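Local coordinates for protein putative protease (Parabacteroides distasonis ATCC 8503, PDB 3KD4) that is of unknown function but may be an exported protease, its activity and substrates not yet established, at residues V101-L106 / A110-D115; H60-R65 / V72-N77. All coordinates share one frame; numbering follows the deposited sequence.

Contact 1. Residues V101-L106 / A110-D115. With PO4 (phosphate ion), chain C.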
ATOM      1  N   VAL A 101      -4.300  13.641 -20.739  1.00 17.21           N
ATOM      2  CA  VAL A 101      -5.344  14.374 -21.443  1.00 16.50           C
ATOM      3  C   VAL A 101      -5.625  15.644 -20.632  1.00 17.05           C
ATOM      4  O   VAL A 101      -6.078  15.552 -19.492  1.00 17.53           O
ATOM      5  CB  VAL A 101      -6.609  13.534 -21.541  1.00 16.02           C
ATOM      6  CG1 VAL A 101      -7.671  14.237 -22.377  1.00 16.39           C
ATOM      7  CG2 VAL A 101      -6.292  12.128 -22.134  1.00 14.99           C
ATOM      8  N   VAL A 102      -5.368  16.811 -21.207  1.00 17.09           N
ATOM      9  CA  VAL A 102      -5.646  18.081 -20.515  1.00 17.94           C
ATOM     10  C   VAL A 102      -7.047  18.517 -20.909  1.00 18.24           C
ATOM     11  O   VAL A 102      -7.325  18.774 -22.078  1.00 18.87           O
ATOM     12  CB  VAL A 102      -4.627  19.182 -20.869  1.00 18.51           C
ATOM     13  CG1 VAL A 102      -5.052  20.556 -20.239  1.00 18.34           C
ATOM     14  CG2 VAL A 102      -3.207  18.773 -20.412  1.00 17.31           C
ATOM     15  N   HIS A 103      -7.946  18.538 -19.940  1.00 17.69           N
ATOM     16  CA  HIS A 103      -9.331  18.849 -20.223  1.00 18.25           C
ATOM     17  C   HIS A 103      -9.495  20.330 -20.441  1.00 19.32           C
ATOM     18  O   HIS A 103      -9.133  21.142 -19.569  1.00 20.24           O
ATOM     19  CB  HIS A 103     -10.192  18.357 -19.081  1.00 18.37           C
ATOM     20  CG  HIS A 103     -10.111  16.883 -18.921  1.00 18.37           C
ATOM     21  ND1 HIS A 103     -10.337  16.036 -19.972  1.00 16.30           N
ATOM     22  CD2 HIS A 103      -9.750  16.103 -17.872  1.00 18.57           C
ATOM     23  CE1 HIS A 103     -10.174  14.790 -19.570  1.00 17.63           C
ATOM     24  NE2 HIS A 103      -9.795  14.806 -18.305  1.00 20.04           N
ATOM     25  N   THR A 104     -10.015  20.699 -21.601  1.00 19.28           N
ATOM     26  CA  THR A 104     -10.127  22.090 -21.961  1.00 19.53           C
ATOM     27  C   THR A 104     -11.590  22.485 -21.896  1.00 19.45           C
ATOM     28  O   THR A 104     -12.495  21.644 -21.778  1.00 20.33           O
ATOM     29  CB  THR A 104      -9.559  22.387 -23.378  1.00 20.84           C
ATOM     30  OG1 THR A 104     -10.389  21.746 -24.345  1.00 21.11           O
ATOM     31  CG2 THR A 104      -8.096  21.902 -23.533  1.00 19.72           C
ATOM     32  N   GLY A 105     -11.808  23.789 -21.929  1.00 18.74           N
ATOM     33  CA  GLY A 105     -13.133  24.364 -21.834  1.00 18.63           C
ATOM     34  C   GLY A 105     -13.809  24.226 -20.486  1.00 18.51           C
ATOM     35  O   GLY A 105     -15.034  24.362 -20.396  1.00 18.06           O
ATOM     36  N   LEU A 106     -13.040  23.914 -19.444  1.00 18.59           N
ATOM     37  CA  LEU A 106     -13.624  23.788 -18.120  1.00 19.15           C
ATOM     38  C   LEU A 106     -14.184  25.151 -17.645  1.00 19.75           C
ATOM     39  O   LEU A 106     -13.589  26.196 -17.881  1.00 19.84           O
ATOM     40  CB  LEU A 106     -12.628  23.229 -17.106  1.00 18.43           C
ATOM     41  CG  LEU A 106     -12.244  21.757 -17.319  1.00 19.53           C
ATOM     42  CD1 LEU A 106     -11.269  21.324 -16.220  1.00 21.15           C
ATOM     43  CD2 LEU A 106     -13.461  20.872 -17.330  1.00 17.71           C
ATOM     44  N   ALA A 110     -19.276  22.502 -15.572  1.00 15.98           N
ATOM     45  CA  ALA A 110     -18.966  21.757 -16.795  1.00 15.64           C
ATOM     46  C   ALA A 110     -18.705  20.291 -16.513  1.00 15.46           C
ATOM     47  O   ALA A 110     -18.314  19.918 -15.387  1.00 16.02           O
ATOM     48  CB  ALA A 110     -17.752  22.360 -17.491  1.00 14.77           C
ATOM     49  N   THR A 111     -18.951  19.456 -17.525  1.00 15.25           N
ATOM     50  CA  THR A 111     -18.805  18.011 -17.422  1.00 14.32           C
ATOM     51  C   THR A 111     -17.820  17.484 -18.426  1.00 14.50           C
ATOM     52  O   THR A 111     -17.948  17.715 -19.630  1.00 14.31           O
ATOM     53  CB  THR A 111     -20.132  17.288 -17.631  1.00 15.68           C
ATOM     54  OG1 THR A 111     -21.057  17.745 -16.649  1.00 13.43           O
ATOM     55  CG2 THR A 111     -19.959  15.754 -17.524  1.00 13.38           C
ATOM     56  N   ILE A 112     -16.817  16.797 -17.915  1.00 13.96           N
ATOM     57  CA  ILE A 112     -15.795  16.147 -18.731  1.00 14.27           C
ATOM     58  C   ILE A 112     -16.306  14.813 -19.204  1.00 13.89           C
ATOM     59  O   ILE A 112     -16.729  14.002 -18.380  1.00 15.46           O
ATOM     60  CB  ILE A 112     -14.506  15.870 -17.891  1.00 14.02           C
ATOM     61  CG1 ILE A 112     -13.851  17.181 -17.461  1.00 16.58           C
ATOM     62  CG2 ILE A 112     -13.517  14.954 -18.658  1.00 11.46           C
ATOM     63  CD1 ILE A 112     -12.828  17.027 -16.234  1.00 14.79           C
ATOM     64  N   TYR A 113     -16.194  14.560 -20.507  1.00 13.44           N
ATOM     65  CA  TYR A 113     -16.514  13.250 -21.100  1.00 13.92           C
ATOM     66  C   TYR A 113     -15.247  12.648 -21.666  1.00 13.35           C
ATOM     67  O   TYR A 113     -14.562  13.269 -22.489  1.00 12.77           O
ATOM     68  CB  TYR A 113     -17.495  13.426 -22.253  1.00 13.94           C
ATOM     69  CG  TYR A 113     -18.909  13.653 -21.853  1.00 15.47           C
ATOM     70  CD1 TYR A 113     -19.304  14.849 -21.292  1.00 17.61           C
ATOM     71  CD2 TYR A 113     -19.880  12.667 -22.072  1.00 19.06           C
ATOM     72  CE1 TYR A 113     -20.610  15.083 -20.915  1.00 18.13           C
ATOM     73  CE2 TYR A 113     -21.233  12.900 -21.698  1.00 20.07           C
ATOM     74  CZ  TYR A 113     -21.571  14.120 -21.131  1.00 19.97           C
ATOM     75  OH  TYR A 113     -22.878  14.383 -20.743  1.00 20.10           O
ATOM     76  N   LEU A 114     -14.925  11.441 -21.247  1.00 12.40           N
ATOM     77  CA  LEU A 114     -13.777  10.723 -21.798  1.00 13.26           C
ATOM     78  C   LEU A 114     -14.113   9.246 -21.921  1.00 13.24           C
ATOM     79  O   LEU A 114     -14.491   8.598 -20.941  1.00 13.23           O
ATOM     80  CB  LEU A 114     -12.550  10.877 -20.880  1.00 13.51           C
ATOM     81  CG  LEU A 114     -11.247  10.191 -21.294  1.00 15.15           C
ATOM     82  CD1 LEU A 114     -10.748  10.717 -22.678  1.00 14.01           C
ATOM     83  CD2 LEU A 114     -10.135  10.332 -20.191  1.00 16.08           C
ATOM     84  N   ASP A 115     -13.843   8.698 -23.087  1.00 14.10           N
ATOM     85  CA  ASP A 115     -14.158   7.314 -23.430  1.00 13.41           C
ATOM     86  C   ASP A 115     -12.971   6.792 -24.215  1.00 14.47           C
ATOM     87  O   ASP A 115     -12.624   7.358 -25.267  1.00 15.09           O
ATOM     88  CB  ASP A 115     -15.433   7.303 -24.262  1.00 14.24           C
ATOM     89  CG  ASP A 115     -15.903   5.883 -24.622  1.00 15.51           C
ATOM     90  OD1 ASP A 115     -15.198   4.905 -24.307  1.00 15.28           O
ATOM     91  OD2 ASP A 115     -16.964   5.762 -25.272  1.00 17.72           O
TER
HETATM   92  P   PO4 C   2     -25.395  11.637 -20.645  1.00 44.80           P
HETATM   93  O1  PO4 C   2     -26.873  11.565 -20.919  1.00 46.73           O
HETATM   94  O2  PO4 C   2     -24.705  12.729 -21.475  1.00 39.78           O
HETATM   95  O3  PO4 C   2     -25.226  11.904 -19.158  1.00 44.91           O
HETATM   96  O4  PO4 C   2     -24.813  10.256 -20.861  1.00 44.41           O

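Contact 2. Residues H60-R65 / V72-N77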
ATOM      1  N   HIS A  60     -11.856   7.180 -27.898  1.00 17.18           N
ATOM      2  CA  HIS A  60     -13.091   7.183 -28.636  1.00 16.97           C
ATOM      3  C   HIS A  60     -13.693   8.566 -28.681  1.00 16.88           C
ATOM      4  O   HIS A  60     -14.252   8.959 -29.692  1.00 16.51           O
ATOM      5  CB  HIS A  60     -14.092   6.204 -28.006  1.00 16.84           C
ATOM      6  CG  HIS A  60     -13.621   4.781 -28.036  1.00 16.26           C
ATOM      7  ND1 HIS A  60     -13.442   4.084 -29.220  1.00 17.02           N
ATOM      8  CD2 HIS A  60     -13.273   3.933 -27.038  1.00 15.00           C
ATOM      9  CE1 HIS A  60     -13.001   2.864 -28.939  1.00 16.38           C
ATOM     10  NE2 HIS A  60     -12.865   2.759 -27.624  1.00 16.51           N
ATOM     11  N   SER A  61     -13.639   9.273 -27.560  1.00 14.59           N
ATOM     12  CA  SER A  61     -14.072  10.612 -27.516  1.00 14.84           C
ATOM     13  C   SER A  61     -13.486  11.297 -26.265  1.00 14.22           C
ATOM     14  O   SER A  61     -13.165  10.656 -25.255  1.00 13.94           O
ATOM     15  CB  SER A  61     -15.610  10.702 -27.507  1.00 14.66           C
ATOM     16  OG  SER A  61     -16.097  10.059 -26.349  1.00 15.46           O
ATOM     17  N   SER A  62     -13.331  12.602 -26.391  1.00 14.56           N
ATOM     18  CA  SER A  62     -12.814  13.463 -25.336  1.00 14.68           C
ATOM     19  C   SER A  62     -13.308  14.893 -25.599  1.00 15.18           C
ATOM     20  O   SER A  62     -12.927  15.549 -26.603  1.00 15.16           O
ATOM     21  CB  SER A  62     -11.277  13.388 -25.239  1.00 15.48           C
ATOM     22  OG  SER A  62     -10.769  14.259 -24.194  1.00 14.72           O
ATOM     23  N   TYR A  63     -14.184  15.345 -24.715  1.00 14.68           N
ATOM     24  CA  TYR A  63     -14.749  16.685 -24.780  1.00 15.57           C
ATOM     25  C   TYR A  63     -15.274  17.141 -23.432  1.00 15.32           C
ATOM     26  O   TYR A  63     -15.479  16.342 -22.517  1.00 15.01           O
ATOM     27  CB  TYR A  63     -15.870  16.777 -25.823  1.00 15.25           C
ATOM     28  CG  TYR A  63     -17.057  15.861 -25.617  1.00 15.01           C
ATOM     29  CD1 TYR A  63     -17.076  14.556 -26.141  1.00 14.78           C
ATOM     30  CD2 TYR A  63     -18.168  16.298 -24.933  1.00 16.23           C
ATOM     31  CE1 TYR A  63     -18.165  13.732 -25.962  1.00 17.69           C
ATOM     32  CE2 TYR A  63     -19.254  15.491 -24.775  1.00 16.97           C
ATOM     33  CZ  TYR A  63     -19.254  14.215 -25.277  1.00 16.44           C
ATOM     34  OH  TYR A  63     -20.368  13.435 -25.069  1.00 20.12           O
ATOM     35  N   THR A  64     -15.495  18.441 -23.334  1.00 15.28           N
ATOM     36  CA  THR A  64     -16.130  19.043 -22.171  1.00 15.73           C
ATOM     37  C   THR A  64     -17.467  19.619 -22.573  1.00 16.77           C
ATOM     38  O   THR A  64     -17.564  20.327 -23.597  1.00 16.60           O
ATOM     39  CB  THR A  64     -15.263  20.157 -21.606  1.00 15.77           C
ATOM     40  OG1 THR A  64     -13.989  19.598 -21.261  1.00 15.73           O
ATOM     41  CG2 THR A  64     -15.945  20.840 -20.407  1.00 13.67           C
ATOM     42  N   ARG A  65     -18.493  19.296 -21.796  1.00 17.07           N
ATOM     43  CA  ARG A  65     -19.815  19.873 -22.001  1.00 18.55           C
ATOM     44  C   ARG A  65     -20.076  20.930 -20.959  1.00 18.47           C
ATOM     45  O   ARG A  65     -20.146  20.633 -19.760  1.00 17.04           O
ATOM     46  CB  ARG A  65     -20.898  18.820 -21.954  1.00 19.31           C
ATOM     47  CG  ARG A  65     -22.311  19.378 -22.156  1.00 22.30           C
ATOM     48  CD  ARG A  65     -23.342  18.233 -22.182  1.00 29.95           C
ATOM     49  NE  ARG A  65     -24.675  18.687 -22.609  1.00 37.70           N
ATOM     50  CZ  ARG A  65     -25.467  19.561 -21.949  1.00 44.98           C
ATOM     51  NH1 ARG A  65     -25.097  20.136 -20.797  1.00 47.75           N
ATOM     52  NH2 ARG A  65     -26.661  19.893 -22.460  1.00 46.69           N
ATOM     53  N   VAL A  72     -16.898  21.446 -26.057  1.00 16.66           N
ATOM     54  CA  VAL A  72     -15.518  21.814 -26.336  1.00 15.53           C
ATOM     55  C   VAL A  72     -14.701  20.533 -26.470  1.00 15.98           C
ATOM     56  O   VAL A  72     -14.367  19.852 -25.475  1.00 15.36           O
ATOM     57  CB  VAL A  72     -14.929  22.747 -25.238  1.00 15.75           C
ATOM     58  CG1 VAL A  72     -13.514  23.235 -25.625  1.00 15.41           C
ATOM     59  CG2 VAL A  72     -15.850  23.951 -24.971  1.00 14.13           C
ATOM     60  N   LYS A  73     -14.396  20.194 -27.722  1.00 16.24           N
ATOM     61  CA  LYS A  73     -13.663  18.988 -28.057  1.00 16.24           C
ATOM     62  C   LYS A  73     -12.189  19.173 -27.672  1.00 16.00           C
ATOM     63  O   LYS A  73     -11.618  20.175 -27.950  1.00 15.97           O
ATOM     64  CB  LYS A  73     -13.804  18.717 -29.571  1.00 16.89           C
ATOM     65  CG  LYS A  73     -13.060  17.484 -30.103  1.00 18.68           C
ATOM     66  CD  LYS A  73     -13.313  17.321 -31.610  1.00 20.51           C
ATOM     67  CE  LYS A  73     -12.835  16.022 -32.203  1.00 21.52           C
ATOM     68  NZ  LYS A  73     -13.402  15.811 -33.644  1.00 20.38           N
ATOM     69  N   THR A  74     -11.579  18.185 -27.051  1.00 16.56           N
ATOM     70  CA  THR A  74     -10.197  18.258 -26.685  1.00 17.07           C
ATOM     71  C   THR A  74      -9.322  18.352 -27.936  1.00 18.31           C
ATOM     72  O   THR A  74      -9.402  17.466 -28.805  1.00 18.86           O
ATOM     73  CB  THR A  74      -9.791  17.032 -25.839  1.00 17.49           C
ATOM     74  OG1 THR A  74     -10.763  16.852 -24.805  1.00 17.14           O
ATOM     75  CG2 THR A  74      -8.390  17.212 -25.190  1.00 14.81           C
ATOM     76  N   PRO A  75      -8.512  19.432 -28.061  1.00 18.97           N
ATOM     77  CA  PRO A  75      -7.687  19.567 -29.260  1.00 19.58           C
ATOM     78  C   PRO A  75      -6.508  18.623 -29.185  1.00 20.19           C
ATOM     79  O   PRO A  75      -6.162  18.148 -28.091  1.00 19.42           O
ATOM     80  CB  PRO A  75      -7.218  21.035 -29.208  1.00 20.33           C
ATOM     81  CG  PRO A  75      -7.091  21.331 -27.743  1.00 20.53           C
ATOM     82  CD  PRO A  75      -8.276  20.528 -27.101  1.00 19.38           C
ATOM     83  N   ASP A  76      -5.935  18.314 -30.346  1.00 20.29           N
ATOM     84  CA  ASP A  76      -4.786  17.404 -30.424  1.00 21.14           C
ATOM     85  C   ASP A  76      -3.641  17.802 -29.501  1.00 20.43           C
ATOM     86  O   ASP A  76      -3.038  16.954 -28.862  1.00 19.78           O
ATOM     87  CB  ASP A  76      -4.275  17.342 -31.853  1.00 21.81           C
ATOM     88  CG  ASP A  76      -5.218  16.546 -32.791  1.00 27.69           C
ATOM     89  OD1 ASP A  76      -6.195  15.894 -32.338  1.00 29.68           O
ATOM     90  OD2 ASP A  76      -4.963  16.576 -34.004  1.00 36.30           O
ATOM     91  N   ASN A  77      -3.357  19.093 -29.409  1.00 20.55           N
ATOM     92  CA  ASN A  77      -2.231  19.547 -28.593  1.00 21.62           C
ATOM     93  C   ASN A  77      -2.483  19.478 -27.075  1.00 21.03           C
ATOM     94  O   ASN A  77      -1.604  19.778 -26.308  1.00 21.21           O
ATOM     95  CB  ASN A  77      -1.772  20.941 -29.032  1.00 22.46           C
ATOM     96  CG  ASN A  77      -2.834  21.989 -28.848  1.00 26.53           C
ATOM     97  OD1 ASN A  77      -3.802  21.800 -28.101  1.00 30.99           O
ATOM     98  ND2 ASN A  77      -2.655  23.138 -29.526  1.00 32.86           N
TER
HETATM   99  O   HOH W   1     -10.969  15.068 -28.561  1.00 19.91           O

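Contact 1. Residues V101-L106 / A110-D115
Ile112 lays its CG2 methyl on one face of the His103 imidazole, and this CH-pi contact is the tight part of the interface. CG2 sits 3.6 Å from the centroid of the His103 ring, only 15° off the normal, so the methyl lies over the face, a little off centre toward CE1. The other branch lies on the same side, beyond the CG-CD2 edge, with Ile112 CD1 3.6 Å from His103 CD2. On the opposite face lies Val101 O, 3.9 Å above the plane of the His103 ring, so the imidazole is sandwiched between a carbonyl oxygen from two residues back and an isoleucine methyl. The first torsion of His103 (chi1 -62°), which places CG beside the backbone N, turns the ring into this slot, where NE2 is held by the hydroxyl of Ser46. The arrangement is that of a beta-arch: strand 97-102 belongs to a three-stranded antiparallel sheet and strand 111-120 to a larger mixed one, and across the arch the two segments meet through side chains. An alanine in place of His103 is likely to strip Ile112 CG2 of its ring face and leave Ser46 without its imidazole partner. Packing thins toward the turn. There Leu106 CD2 still reaches Ile112 CG1 at 3.7 Å, but Ala110 CB comes only within 4.4 Å of Leu106 CA. Thr111 and Tyr113 point the other way, to the partly exposed side of strand 111-120, where Tyr113 OH donates a hydrogen bond of 2.6 Å to O2 of a phosphate, probably from the crystallisation liquor, lying at the ring's edge.

Contact 2. Residues H60-R65 / V72-N77
Ser62 and Thr74 are joined by a hydrogen bond between their hydroxyls, Ser62 OG to Thr74 OG1 at 2.7 Å, in which either could be the donor. Ser62 swings OG away from its own backbone N (chi1 179°) to reach across to Thr74. The carbonyl of Ser62 is the other polar centre. Thr74 N donates to Ser62 O at 3.0 Å, from a position 36° out of the carbonyl plane, and a water bridges the same oxygen to the facing segment, donating to both carbonyls, 2.8 Å from Ser62 O and 2.9 Å from Thr74 O. Two residues along, Thr64 and Val72 form a hydrogen-bonded antiparallel pair, Thr64 N to Val72 O and Val72 N to Thr64 O both measuring 2.8 Å; the second is almost straight, at 173°. These bonds build the beta hairpin of strands 55-65 and 71-73, the latter an edge strand of the mixed sheet. Between them lies the non-hydrogen-bonded pair Tyr63 and Lys73, where Tyr63 CA makes a CA-H...O contact of 3.3 Å with Val72 O. Tyr63 and Lys73 share one face of the sheet, but the tyrosine ring leads off toward strand 111-120 to stack on Tyr113, while the lysine chain runs out extended. On the other face Thr64 and Val72 sit side by side, CB to CB at 4.5 Å, and Thr64 OG1 turns to the carbonyl of Thr104. Phe79 touches the side chains of both Ser62 and Thr74. Toward the start of 60-65, His60 and Ser61 both face Asp115 in a classic beta bulge. With Thr74 already past the end of its strand, the buried hydroxyls supply each other's polar partner, and together with Thr74 N and the water they extend the pairing beyond the last regular bridge.

Following the chain from the N terminus, contact 2 comes first: strand 55-65 turns through a five-residue connection and returns as 71-73, closing the hairpin. The chain then runs through 79-82, an edge strand of the three-stranded sheet, and back as its middle strand 97-102, from which contact 1 closes a second loop, with just three residues between its segments, onto strand 111-120. The two loops are in series, neither nested nor crossed, yet their centres lie 6 Å apart. They meet because strand 111-120 pairs with 55-65 in the mixed sheet, Thr111 O taking the backbone N of Arg65. Contact 2 thus builds one margin of that sheet, while contact 1 ties it to the smaller sheet.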